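Local structure of protein phosphatase Slingshot homolog 2 (Homo sapiens, 2NT2) at residues T5-H10 against S97-Y102; S20-L25 against P45-Y50; V30-N35 against I74-K79; I53-Y56 against D62-A65; G108-R113 against E137-L142. The protein uses this catalytic domain to dephosphorylate proteins such as cofilin, activating it to bind and disassemble actin filaments. The protein carries 1 engineered substitution. All blocks are in the same frame, centred on the assembly; numbering follows the deposited sequence.

Interaction 1 (T5-H10 against S97-Y102); sequences TQIFEH and STVIAY
H10 and Y102 make the polar bond of this contact: H10 NE2 lies 2.8 Å from Y102 OH, nearly straight at 162°, and either group could donate. The hydroxyl meets the imidazole edge in the ring plane, while the two rings come rim to rim with planes 70° apart and neither lies over the other. Y102 reaches across from helix 94-107 because CG stands opposite the backbone N (chi1 171°), carrying the phenol across to the histidine. An alanine at H10 would take away the imidazole and would probably cost Y102 OH this buried partner and leave a gap where the imidazole edge met the phenol. The remaining contacts are apolar. F8 CD1 sits 4.5 Å from Y102 CE2, at the edge of the tyrosine ring, and I7 CG2 touches V99 CG1 at 4.1 Å. I7 CG2 also lies over one face of F8, offset toward its rim, so the two neighbours present a joint surface to the helix. Both belong to a classic beta bulge, which lets successive side chains face the same way. F8 also meets Y107 edge-to-face and Y117 with nearly parallel planes. Thus edge strand 5-8, paired antiparallel with strand 11-14, rests against helix 94-107, with helix 111-121 close by.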
# COMPACT_ATOMS: atom_id res chain seq x y z
N THR A 5 -6.77 7.12 3.11
CA THR A 5 -7.99 6.32 3.18
C THR A 5 -7.77 5.07 4.02
O THR A 5 -6.89 4.27 3.70
CB THR A 5 -8.49 5.90 1.78
OG1 THR A 5 -8.62 7.05 0.95
CG2 THR A 5 -9.88 5.28 1.88
N GLN A 6 -8.56 4.92 5.08
CA GLN A 6 -8.45 3.73 5.92
C GLN A 6 -9.04 2.53 5.20
O GLN A 6 -10.22 2.53 4.84
CB GLN A 6 -9.15 3.92 7.27
CG GLN A 6 -8.66 2.91 8.31
CD GLN A 6 -9.11 3.22 9.72
OE1 GLN A 6 -9.99 4.04 9.97
NE2 GLN A 6 -8.49 2.54 10.69
N ILE A 7 -8.22 1.50 5.00
CA ILE A 7 -8.74 0.32 4.30
C ILE A 7 -8.93 -0.84 5.26
O ILE A 7 -9.89 -1.61 5.14
CB ILE A 7 -7.80 -0.08 3.14
CG1 ILE A 7 -7.46 1.12 2.24
CG2 ILE A 7 -8.41 -1.21 2.34
CD1 ILE A 7 -8.68 1.84 1.71
N PHE A 8 -8.02 -0.97 6.21
CA PHE A 8 -8.18 -1.94 7.28
C PHE A 8 -7.90 -1.27 8.62
O PHE A 8 -7.50 -0.10 8.57
CB PHE A 8 -7.30 -3.17 7.07
CG PHE A 8 -7.70 -3.91 5.79
CD1 PHE A 8 -6.79 -4.10 4.78
CD2 PHE A 8 -8.99 -4.41 5.65
CE1 PHE A 8 -7.14 -4.77 3.63
CE2 PHE A 8 -9.36 -5.07 4.50
CZ PHE A 8 -8.43 -5.26 3.49
N GLU A 9 -8.12 -1.97 9.72
CA GLU A 9 -7.87 -1.39 11.03
C GLU A 9 -6.47 -0.78 11.08
O GLU A 9 -6.29 0.33 11.57
CB GLU A 9 -8.04 -2.43 12.14
CG GLU A 9 -6.85 -2.63 13.05
CD GLU A 9 -6.79 -1.68 14.23
OE1 GLU A 9 -6.53 -2.15 15.36
OE2 GLU A 9 -6.99 -0.46 14.04
N HIS A 10 -5.52 -1.51 10.50
CA HIS A 10 -4.12 -1.16 10.55
C HIS A 10 -3.56 -0.65 9.24
O HIS A 10 -2.33 -0.61 9.07
CB HIS A 10 -3.32 -2.39 11.01
CG HIS A 10 -3.43 -3.54 10.05
ND1 HIS A 10 -4.62 -4.11 9.69
CD2 HIS A 10 -2.47 -4.21 9.37
CE1 HIS A 10 -4.40 -5.09 8.83
NE2 HIS A 10 -3.10 -5.18 8.62
N SER A 97 -2.33 -0.76 -5.67
CA SER A 97 -2.05 -2.13 -6.07
C SER A 97 -1.49 -2.94 -4.91
O SER A 97 -1.93 -4.06 -4.65
CB SER A 97 -1.04 -2.16 -7.23
OG SER A 97 -1.34 -1.16 -8.18
N THR A 98 -0.51 -2.36 -4.22
CA THR A 98 0.10 -3.01 -3.07
C THR A 98 -0.94 -3.36 -2.02
O THR A 98 -0.97 -4.47 -1.50
CB THR A 98 1.18 -2.12 -2.43
OG1 THR A 98 2.23 -1.89 -3.37
CG2 THR A 98 1.80 -2.82 -1.23
N VAL A 99 -1.81 -2.40 -1.73
CA VAL A 99 -2.87 -2.62 -0.75
C VAL A 99 -3.81 -3.72 -1.20
O VAL A 99 -4.24 -4.57 -0.41
CB VAL A 99 -3.67 -1.33 -0.47
CG1 VAL A 99 -4.95 -1.67 0.27
CG2 VAL A 99 -2.85 -0.33 0.31
N ILE A 100 -4.14 -3.75 -2.49
CA ILE A 100 -5.05 -4.79 -2.98
C ILE A 100 -4.43 -6.17 -2.79
O ILE A 100 -5.11 -7.10 -2.37
CB ILE A 100 -5.44 -4.57 -4.45
CG1 ILE A 100 -6.36 -3.39 -4.70
CG2 ILE A 100 -6.06 -5.85 -5.01
CD1 ILE A 100 -6.06 -2.58 -5.94
N ALA A 101 -3.16 -6.30 -3.13
CA ALA A 101 -2.41 -7.54 -2.99
C ALA A 101 -2.36 -8.01 -1.55
O ALA A 101 -2.51 -9.19 -1.26
CB ALA A 101 -0.99 -7.38 -3.53
N TYR A 102 -2.11 -7.08 -0.62
CA TYR A 102 -2.05 -7.48 0.79
C TYR A 102 -3.37 -8.10 1.24
O TYR A 102 -3.38 -9.13 1.92
CB TYR A 102 -1.69 -6.29 1.67
CG TYR A 102 -1.81 -6.59 3.15
CD1 TYR A 102 -0.83 -7.33 3.81
CD2 TYR A 102 -2.89 -6.13 3.89
CE1 TYR A 102 -0.93 -7.61 5.16
CE2 TYR A 102 -2.99 -6.40 5.25
CZ TYR A 102 -2.01 -7.14 5.87
OH TYR A 102 -2.12 -7.41 7.22

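Interaction 2 (S20-L25 against P45-Y50); sequences SNLEDL and PGVFEY
L22 pushes a methyl into the angle between V47 and F48, where helix 22-27 of the dual-specificity phosphatase domain packs on the turn leading into edge strand 49-52. The bump is L22 CD1, 3.3 Å from F48 CZ, a tight approach made at the ring edge near its plane. V47 supplies the other wall of the hollow, its CG1 3.8 Å from L22 CD1. That same V47 methyl leans over one face of the F48 ring toward the rim, so valine and phenylalanine form one shaped surface. One turn along the helix, L25 gives a second, looser bump: its CB is 3.9 Å from F48 CZ, and the two side chains cross at a slant. The ring tip thus abuts both leucines, which meet it from directions about at right angles; with CG opposite the carbonyl carbon (chi1 -50°), F48 is carried inward to them. An alanine at F48 would remove the ring and would probably open a gap beside L22 and L25, leaving V47 without the surface it leans on. I33 of strand 30-35 touches both L25 and F48 and continues the apolar layer. The start of the helix is fixed by its N-cap, N21, whose OD1 accepts from D24 N at 3.0 Å, with the donor well above the carbonyl plane.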
# COMPACT_ATOMS: atom_id res chain seq x y z
N SER A 20 3.43 13.68 4.17
CA SER A 20 4.09 14.86 4.72
C SER A 20 3.24 15.59 5.75
O SER A 20 3.66 16.63 6.28
CB SER A 20 4.54 15.82 3.62
OG SER A 20 3.54 16.30 2.76
N ASN A 21 2.05 15.08 6.05
CA ASN A 21 1.16 15.73 7.02
C ASN A 21 1.27 15.07 8.39
O ASN A 21 0.42 14.25 8.74
CB ASN A 21 -0.27 15.71 6.50
CG ASN A 21 -1.26 16.44 7.37
OD1 ASN A 21 -1.09 16.56 8.58
ND2 ASN A 21 -2.33 16.93 6.76
N LEU A 22 2.30 15.41 9.14
CA LEU A 22 2.69 14.72 10.37
C LEU A 22 1.54 14.61 11.37
O LEU A 22 1.21 13.52 11.84
CB LEU A 22 3.88 15.42 11.01
CG LEU A 22 4.30 15.01 12.42
CD1 LEU A 22 4.52 13.52 12.54
CD2 LEU A 22 5.57 15.76 12.84
N GLU A 23 0.96 15.75 11.71
CA GLU A 23 -0.11 15.81 12.69
C GLU A 23 -1.26 14.90 12.28
O GLU A 23 -1.86 14.23 13.12
CB GLU A 23 -0.60 17.25 12.83
CG GLU A 23 -0.55 17.89 14.19
CD GLU A 23 0.54 17.43 15.12
OE1 GLU A 23 0.33 16.40 15.82
OE2 GLU A 23 1.62 18.06 15.17
N ASP A 24 -1.59 14.87 10.99
CA ASP A 24 -2.68 14.01 10.55
C ASP A 24 -2.37 12.54 10.88
O ASP A 24 -3.21 11.83 11.43
CB ASP A 24 -2.94 14.14 9.05
CG ASP A 24 -4.18 13.36 8.65
OD1 ASP A 24 -5.30 13.90 8.80
OD2 ASP A 24 -4.06 12.21 8.17
N LEU A 25 -1.16 12.14 10.55
CA LEU A 25 -0.63 10.81 10.74
C LEU A 25 -0.59 10.42 12.21
O LEU A 25 -1.05 9.35 12.61
CB LEU A 25 0.80 10.72 10.16
CG LEU A 25 0.89 10.74 8.63
CD1 LEU A 25 2.31 10.51 8.16
CD2 LEU A 25 -0.06 9.71 8.04
N PRO A 45 11.94 10.90 9.27
CA PRO A 45 12.78 9.85 9.89
C PRO A 45 13.06 10.20 11.35
O PRO A 45 13.49 11.32 11.65
CB PRO A 45 14.06 9.86 9.06
CG PRO A 45 13.74 10.64 7.83
CD PRO A 45 12.67 11.63 8.23
N GLY A 46 12.81 9.28 12.27
CA GLY A 46 12.94 9.59 13.69
C GLY A 46 11.58 9.74 14.35
O GLY A 46 11.46 9.77 15.58
N VAL A 47 10.54 9.84 13.53
CA VAL A 47 9.16 9.83 14.00
C VAL A 47 8.49 8.52 13.62
O VAL A 47 7.80 7.90 14.42
CB VAL A 47 8.35 11.00 13.41
CG1 VAL A 47 6.94 11.03 13.99
CG2 VAL A 47 9.06 12.33 13.66
N PHE A 48 8.71 8.09 12.37
CA PHE A 48 8.07 6.87 11.90
C PHE A 48 9.08 5.85 11.37
O PHE A 48 10.13 6.22 10.84
CB PHE A 48 7.05 7.19 10.80
CG PHE A 48 6.07 8.29 11.16
CD1 PHE A 48 6.32 9.60 10.78
CD2 PHE A 48 4.91 8.01 11.86
CE1 PHE A 48 5.43 10.61 11.09
CE2 PHE A 48 4.01 9.02 12.17
CZ PHE A 48 4.27 10.32 11.79
N GLU A 49 8.73 4.58 11.54
CA GLU A 49 9.43 3.45 10.95
C GLU A 49 9.05 3.31 9.47
O GLU A 49 7.87 3.16 9.16
CB GLU A 49 9.05 2.18 11.70
CG GLU A 49 10.21 1.52 12.41
CD GLU A 49 10.18 0.01 12.22
OE1 GLU A 49 10.25 -0.46 11.07
OE2 GLU A 49 10.08 -0.70 13.24
N TYR A 50 10.05 3.36 8.60
CA TYR A 50 9.84 3.37 7.16
C TYR A 50 10.24 2.06 6.49
O TYR A 50 11.17 1.39 6.93
CB TYR A 50 10.62 4.52 6.51
CG TYR A 50 9.98 5.87 6.74
CD1 TYR A 50 10.44 6.69 7.77
CD2 TYR A 50 8.93 6.32 5.95
CE1 TYR A 50 9.86 7.92 7.99
CE2 TYR A 50 8.36 7.55 6.18
CZ TYR A 50 8.83 8.35 7.20
OH TYR A 50 8.27 9.58 7.43

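Interaction 3 (V30-N35 against I74-K79); sequences VRYILN and ISKAKK
Y32 lays one face of its ring against the backbone of A77. A77 CA stands 3.7 Å from the centroid of the Y32 ring and 19° off its normal, a CH-pi contact made by the helix main chain itself. The methyl follows toward the ring's inner end, A77 CB being 3.5 Å from Y32 CD1. The Y32 side chain leaves the strand toward the helix, and with CG opposite the carbonyl carbon (chi1 -60°) its ring face comes over A77; the small alanine lets the two backbones draw close: Y32 CA and A77 CA are 6.2 Å apart. K76 crosses the tyrosine at about a right angle and touches it through the foot of its chain, K76 CG to Y32 CE2 at 4.0 Å. Its extended remainder carries the ammonium to a long, weak ion pair with E49. Farther along, L34 and I74 also cross at about a right angle, L34 CD2 resting 3.9 Å from I74 CG1. Strand 30-35 and helix 67-79 run antiparallel, their axes 9.0 Å apart at 176°. The helix is the connection of a beta-alpha-beta crossover from strand 49-52 to strand 83-87, passing over the strand that lies between them. No hydrogen bond joins the two segments, so the fit rests on apolar shape and on the polarised C-H over the ring, chemistry suited to the buried side of a helix-covered sheet.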
# COMPACT_ATOMS: atom_id res chain seq x y z
N VAL A 30 -0.82 6.44 13.28
CA VAL A 30 0.12 5.81 12.37
C VAL A 30 1.53 5.88 12.93
O VAL A 30 1.91 6.89 13.52
CB VAL A 30 0.12 6.49 10.98
CG1 VAL A 30 1.16 5.82 10.10
CG2 VAL A 30 -1.26 6.44 10.34
N ARG A 31 2.33 4.82 12.78
CA ARG A 31 3.71 4.86 13.23
C ARG A 31 4.62 4.15 12.22
O ARG A 31 5.84 4.27 12.28
CB ARG A 31 3.91 4.24 14.61
CG ARG A 31 2.76 4.40 15.58
CD ARG A 31 2.73 5.73 16.29
NE ARG A 31 3.84 6.61 15.94
CZ ARG A 31 4.03 7.82 16.48
NH1 ARG A 31 3.19 8.28 17.39
NH2 ARG A 31 5.07 8.55 16.10
N TYR A 32 3.98 3.42 11.32
CA TYR A 32 4.65 2.72 10.24
C TYR A 32 4.27 3.34 8.90
O TYR A 32 3.10 3.66 8.67
CB TYR A 32 4.28 1.23 10.24
CG TYR A 32 4.64 0.49 11.49
CD1 TYR A 32 3.76 0.44 12.57
CD2 TYR A 32 5.86 -0.17 11.60
CE1 TYR A 32 4.08 -0.25 13.73
CE2 TYR A 32 6.18 -0.86 12.77
CZ TYR A 32 5.29 -0.89 13.82
OH TYR A 32 5.62 -1.58 14.97
N ILE A 33 5.25 3.51 8.03
CA ILE A 33 4.94 4.07 6.71
C ILE A 33 5.60 3.25 5.61
O ILE A 33 6.82 3.11 5.58
CB ILE A 33 5.39 5.53 6.59
CG1 ILE A 33 4.81 6.46 7.65
CG2 ILE A 33 5.07 6.06 5.20
CD1 ILE A 33 5.31 7.89 7.53
N LEU A 34 4.74 2.71 4.75
CA LEU A 34 5.13 2.01 3.54
C LEU A 34 5.10 2.98 2.35
O LEU A 34 4.05 3.35 1.82
CB LEU A 34 4.22 0.82 3.29
CG LEU A 34 4.61 -0.12 2.14
CD1 LEU A 34 6.10 -0.43 2.17
CD2 LEU A 34 3.78 -1.39 2.20
N ASN A 35 6.30 3.41 1.99
CA ASN A 35 6.54 4.34 0.90
C ASN A 35 6.90 3.59 -0.38
O ASN A 35 8.05 3.19 -0.55
CB ASN A 35 7.66 5.29 1.31
CG ASN A 35 7.91 6.39 0.30
OD1 ASN A 35 7.44 6.30 -0.83
ND2 ASN A 35 8.64 7.42 0.73
N ILE A 74 3.65 -4.56 6.64
CA ILE A 74 2.29 -4.22 7.05
C ILE A 74 1.82 -5.16 8.16
O ILE A 74 1.13 -4.74 9.09
CB ILE A 74 1.29 -4.33 5.88
CG1 ILE A 74 1.57 -3.40 4.70
CG2 ILE A 74 -0.14 -4.13 6.39
CD1 ILE A 74 0.68 -3.67 3.50
N SER A 75 2.19 -6.43 8.03
CA SER A 75 1.94 -7.44 9.05
C SER A 75 2.65 -7.04 10.34
O SER A 75 2.15 -7.23 11.45
CB SER A 75 2.39 -8.81 8.56
OG SER A 75 3.14 -9.51 9.54
N LYS A 76 3.84 -6.47 10.18
CA LYS A 76 4.61 -5.95 11.30
C LYS A 76 3.85 -4.85 12.04
O LYS A 76 3.80 -4.84 13.27
CB LYS A 76 5.95 -5.42 10.79
CG LYS A 76 6.81 -4.73 11.84
CD LYS A 76 8.15 -4.31 11.25
CE LYS A 76 9.22 -4.21 12.33
NZ LYS A 76 10.56 -3.92 11.73
N ALA A 77 3.23 -3.94 11.29
CA ALA A 77 2.50 -2.85 11.92
C ALA A 77 1.43 -3.39 12.87
O ALA A 77 1.43 -3.09 14.06
CB ALA A 77 1.89 -1.93 10.88
N LYS A 78 0.53 -4.20 12.33
CA LYS A 78 -0.50 -4.88 13.10
C LYS A 78 0.09 -5.59 14.32
O LYS A 78 -0.50 -5.58 15.40
CB LYS A 78 -1.25 -5.88 12.22
CG LYS A 78 -1.45 -7.27 12.80
CD LYS A 78 -1.65 -8.30 11.70
CE LYS A 78 -0.44 -9.22 11.60
NZ LYS A 78 -0.74 -10.44 10.80
N LYS A 79 1.23 -6.23 14.12
CA LYS A 79 1.84 -7.04 15.17
C LYS A 79 2.03 -6.22 16.44
O LYS A 79 1.64 -6.63 17.53
CB LYS A 79 3.18 -7.60 14.68
CG LYS A 79 3.84 -8.58 15.63
CD LYS A 79 5.06 -9.23 14.99
CE LYS A 79 6.00 -9.77 16.06
NZ LYS A 79 7.00 -10.72 15.49

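Interaction 4 (I53-Y56 against D62-A65); sequences IRVY and DLLA
A single methyl of L63 does all the close work against both I53 and V55. L63 CD2 lies 3.9 Å from I53 CG2 and, more loosely, 4.3 Å from V55 CG1. Two of the three first torsions lie off the staggered positions: L63 has chi1 -103° and V55 chi1 122°, whereas I53 keeps a regular one, its CG2 opposite the backbone N and beside the carbonyl carbon. I53 and L63 meet at a slant. Between I53 and V55, which both face the leucine, the chain makes an inverse gamma turn centred on R54, closed by a weak bond of 2.9 Å from V55 N to I53 O. Both segments belong to the loop between strand 49-52 and helix 67-79, which in dual-specificity phosphatases carries the general acid, and V55 lies about 8 Å, side chain to side chain, from S88, an engineered serine at the position of the phosphocysteine nucleophile. On the other side of the contact, D62 forms an Asx motif: its OD1 accepts from A65 N at 3.1 Å (157°), the donor standing above the carboxylate plane. Q134 of helix 129-143 accepts from L63 N, and F131 of the same helix touches the L63 side chain. V55 O accepts a hydrogen bond from NH1 of R94, the arginine that closes the phosphatase signature loop.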
# COMPACT_ATOMS: atom_id res chain seq x y z
N ILE A 53 9.94 0.88 -1.22
CA ILE A 53 9.85 0.06 -2.42
C ILE A 53 10.15 0.95 -3.63
O ILE A 53 9.26 1.56 -4.22
CB ILE A 53 8.47 -0.60 -2.56
CG1 ILE A 53 8.05 -1.50 -1.40
CG2 ILE A 53 8.33 -1.32 -3.90
CD1 ILE A 53 9.00 -2.51 -0.81
N ARG A 54 11.43 1.03 -3.94
CA ARG A 54 12.03 2.08 -4.74
C ARG A 54 11.85 1.85 -6.24
O ARG A 54 12.77 1.47 -6.96
CB ARG A 54 13.51 2.22 -4.36
CG ARG A 54 13.69 2.04 -2.85
CD ARG A 54 14.79 2.91 -2.30
NE ARG A 54 15.57 2.20 -1.27
CZ ARG A 54 16.36 1.16 -1.53
NH1 ARG A 54 16.50 0.70 -2.77
NH2 ARG A 54 17.03 0.58 -0.54
N VAL A 55 10.63 2.12 -6.67
CA VAL A 55 10.05 1.72 -7.93
C VAL A 55 9.27 2.86 -8.57
O VAL A 55 8.70 3.70 -7.87
CB VAL A 55 9.11 0.52 -7.67
CG1 VAL A 55 7.70 0.84 -8.12
CG2 VAL A 55 9.65 -0.74 -8.31
N TYR A 56 9.25 2.93 -9.90
CA TYR A 56 8.46 3.97 -10.56
C TYR A 56 7.10 3.40 -11.01
O TYR A 56 6.95 2.20 -11.21
CB TYR A 56 9.18 4.56 -11.76
CG TYR A 56 10.46 5.30 -11.53
CD1 TYR A 56 11.69 4.74 -11.89
CD2 TYR A 56 10.49 6.57 -10.97
CE1 TYR A 56 12.88 5.41 -11.69
CE2 TYR A 56 11.67 7.24 -10.76
CZ TYR A 56 12.87 6.67 -11.12
OH TYR A 56 14.05 7.34 -10.91
N ASP A 62 8.04 -4.23 -11.84
CA ASP A 62 7.56 -5.50 -11.32
C ASP A 62 7.30 -5.39 -9.82
O ASP A 62 8.19 -5.67 -9.01
CB ASP A 62 8.55 -6.62 -11.63
CG ASP A 62 8.22 -7.95 -11.00
OD1 ASP A 62 7.12 -8.13 -10.45
OD2 ASP A 62 9.10 -8.85 -11.04
N LEU A 63 6.09 -5.00 -9.46
CA LEU A 63 5.70 -4.83 -8.06
C LEU A 63 5.44 -6.18 -7.39
O LEU A 63 5.64 -6.34 -6.19
CB LEU A 63 4.44 -3.98 -7.97
CG LEU A 63 4.60 -2.52 -7.55
CD1 LEU A 63 3.22 -1.91 -7.27
CD2 LEU A 63 5.51 -2.41 -6.34
N LEU A 64 4.99 -7.12 -8.20
CA LEU A 64 4.77 -8.50 -7.77
C LEU A 64 5.94 -9.02 -6.95
O LEU A 64 5.75 -9.57 -5.86
CB LEU A 64 4.54 -9.40 -8.98
CG LEU A 64 4.08 -10.83 -8.72
CD1 LEU A 64 3.23 -10.93 -7.47
CD2 LEU A 64 3.31 -11.37 -9.92
N ALA A 65 7.16 -8.82 -7.43
CA ALA A 65 8.35 -9.24 -6.70
C ALA A 65 8.45 -8.63 -5.32
O ALA A 65 9.21 -9.10 -4.47
CB ALA A 65 9.59 -8.93 -7.53

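Interaction 5 (G108-R113 against E137-L142); sequences GWNLDR and EYQGIL
L111, the first residue of helix 111-121, faces Q139 in the C-terminal half of helix 129-143, with L111 CA and Q139 CA 6.6 Å apart. The chain reaches this point through a short link: G108 leaves helix 94-107 with positive phi (67°), a conformation that favours glycine, and N110 takes the N-cap position of the next helix without a capping bond from its side chain. Q139 carries most of the contact. Its chain is extended, CG standing opposite the backbone N (chi1 -175°), and this drives the flat amide end across to the start of the other helix. There it lies alongside the L111 backbone and beta carbon, Q139 CD being 3.8 Å from L111 CB, and it also comes up to the main chain of N110. The aliphatic part of the glutamine thus bridges the space between the helices, while the polar end sits beside the first turn of helix 111-121. L111 points its beta carbon at this amide, and beyond it the branched end turns into the interior, against I100 of helix 94-107 and L135 of helix 129-143. Within helix 129-143, L142 CD1 lies 3.7 Å above one face of the Y138 ring, toward its rim, and W67 meets that ring edge-to-face. W109, in the link, meets Y117 edge-to-face. The contact therefore closes a corner of the all-helical part of the domain, where helices 94-107, 111-121 and 129-143 come together, away from the active-site position.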
# COMPACT_ATOMS: atom_id res chain seq x y z
N GLY A 108 -7.39 -13.60 2.18
CA GLY A 108 -7.63 -14.61 1.17
C GLY A 108 -8.76 -14.23 0.22
O GLY A 108 -9.55 -15.06 -0.22
N TRP A 109 -8.82 -12.94 -0.10
CA TRP A 109 -9.85 -12.38 -0.95
C TRP A 109 -9.59 -12.57 -2.43
O TRP A 109 -8.46 -12.46 -2.89
CB TRP A 109 -9.95 -10.87 -0.62
CG TRP A 109 -10.73 -10.62 0.63
CD1 TRP A 109 -11.27 -11.55 1.46
CD2 TRP A 109 -11.04 -9.34 1.19
NE1 TRP A 109 -11.90 -10.93 2.51
CE2 TRP A 109 -11.78 -9.57 2.37
CE3 TRP A 109 -10.76 -8.03 0.81
CZ2 TRP A 109 -12.25 -8.53 3.17
CZ3 TRP A 109 -11.22 -7.00 1.60
CH2 TRP A 109 -11.96 -7.26 2.77
N ASN A 110 -10.65 -12.83 -3.20
CA ASN A 110 -10.53 -12.83 -4.66
C ASN A 110 -10.05 -11.46 -5.14
O ASN A 110 -10.20 -10.48 -4.42
CB ASN A 110 -11.88 -13.14 -5.31
CG ASN A 110 -12.18 -14.62 -5.38
OD1 ASN A 110 -11.42 -15.44 -4.88
ND2 ASN A 110 -13.30 -14.95 -6.02
N LEU A 111 -9.47 -11.38 -6.33
CA LEU A 111 -8.96 -10.10 -6.80
C LEU A 111 -10.08 -9.08 -6.96
O LEU A 111 -9.97 -7.95 -6.47
CB LEU A 111 -8.19 -10.24 -8.11
CG LEU A 111 -7.86 -8.93 -8.83
CD1 LEU A 111 -7.14 -7.95 -7.91
CD2 LEU A 111 -7.03 -9.23 -10.08
N ASP A 112 -11.15 -9.44 -7.67
CA ASP A 112 -12.23 -8.46 -7.85
C ASP A 112 -12.81 -8.03 -6.51
O ASP A 112 -13.08 -6.84 -6.32
CB ASP A 112 -13.29 -9.03 -8.79
CG ASP A 112 -12.83 -8.88 -10.23
OD1 ASP A 112 -11.62 -9.02 -10.51
OD2 ASP A 112 -13.70 -8.59 -11.09
N ARG A 113 -12.94 -8.99 -5.62
CA ARG A 113 -13.23 -8.87 -4.21
C ARG A 113 -12.46 -7.71 -3.56
O ARG A 113 -13.04 -6.76 -3.05
CB ARG A 113 -12.83 -10.15 -3.50
CG ARG A 113 -13.80 -10.80 -2.55
CD ARG A 113 -13.88 -12.30 -2.82
NE ARG A 113 -13.40 -13.13 -1.71
CZ ARG A 113 -13.71 -14.41 -1.58
NH1 ARG A 113 -14.48 -15.01 -2.48
NH2 ARG A 113 -13.25 -15.10 -0.55
N GLU A 137 -1.79 -12.14 -11.84
CA GLU A 137 -0.78 -13.17 -11.63
C GLU A 137 -0.77 -13.57 -10.15
O GLU A 137 -0.86 -14.76 -9.83
CB GLU A 137 0.61 -12.71 -12.07
CG GLU A 137 1.65 -13.81 -12.03
CD GLU A 137 2.93 -13.49 -12.76
OE1 GLU A 137 3.86 -14.33 -12.68
OE2 GLU A 137 3.01 -12.42 -13.41
N TYR A 138 -0.66 -12.57 -9.29
CA TYR A 138 -0.54 -12.76 -7.84
C TYR A 138 -1.63 -13.71 -7.36
O TYR A 138 -1.37 -14.67 -6.63
CB TYR A 138 -0.64 -11.42 -7.13
CG TYR A 138 -0.26 -11.41 -5.67
CD1 TYR A 138 0.94 -11.95 -5.25
CD2 TYR A 138 -1.10 -10.85 -4.72
CE1 TYR A 138 1.31 -11.95 -3.92
CE2 TYR A 138 -0.74 -10.84 -3.38
CZ TYR A 138 0.47 -11.39 -2.99
OH TYR A 138 0.84 -11.38 -1.67
N GLN A 139 -2.85 -13.44 -7.81
CA GLN A 139 -3.99 -14.32 -7.57
C GLN A 139 -3.66 -15.77 -7.93
O GLN A 139 -3.78 -16.66 -7.09
CB GLN A 139 -5.18 -13.83 -8.39
CG GLN A 139 -6.48 -14.61 -8.14
CD GLN A 139 -7.64 -13.90 -8.81
OE1 GLN A 139 -7.56 -13.58 -10.00
NE2 GLN A 139 -8.70 -13.65 -8.05
N GLY A 140 -3.23 -15.98 -9.17
CA GLY A 140 -2.84 -17.31 -9.61
C GLY A 140 -1.75 -17.89 -8.73
O GLY A 140 -1.77 -19.06 -8.39
N ILE A 141 -0.78 -17.05 -8.35
CA ILE A 141 0.30 -17.54 -7.50
C ILE A 141 -0.23 -17.91 -6.12
O ILE A 141 0.11 -18.94 -5.54
CB ILE A 141 1.43 -16.51 -7.36
CG1 ILE A 141 2.23 -16.28 -8.64
CG2 ILE A 141 2.35 -16.91 -6.21
CD1 ILE A 141 2.90 -14.93 -8.75
N LEU A 142 -1.11 -17.07 -5.56
CA LEU A 142 -1.60 -17.36 -4.21
C LEU A 142 -2.33 -18.70 -4.17
O LEU A 142 -2.25 -19.44 -3.19
CB LEU A 142 -2.50 -16.22 -3.74
CG LEU A 142 -1.80 -14.91 -3.36
CD1 LEU A 142 -2.78 -13.90 -2.81
CD2 LEU A 142 -0.68 -15.17 -2.35

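Interactions 1, 2 and 3 all reach the one mixed sheet: 1 at edge strand 5-8, 2 at the opposite edge strand 49-52, and 3 on strand 30-35 beside it. Along the chain, interaction 4 is nested within 3 and 3 within 1, interactions 2 and 3 cross, and 5 follows after 1 closes. Interactions 1 and 3 have centres 11 Å apart and touch where H10 and Y102 meet helix 67-79; 2 and 5 are farthest apart, 31 Å between centres. Interaction 5 joins 1 through I100 on L111 and 4 through L64 on Y138. Interactions 1, 3 and 4 each bring a side chain to about 8 to 9 Å from that of the engineered S88; 2 and 5 lie toward opposite ends of the domain.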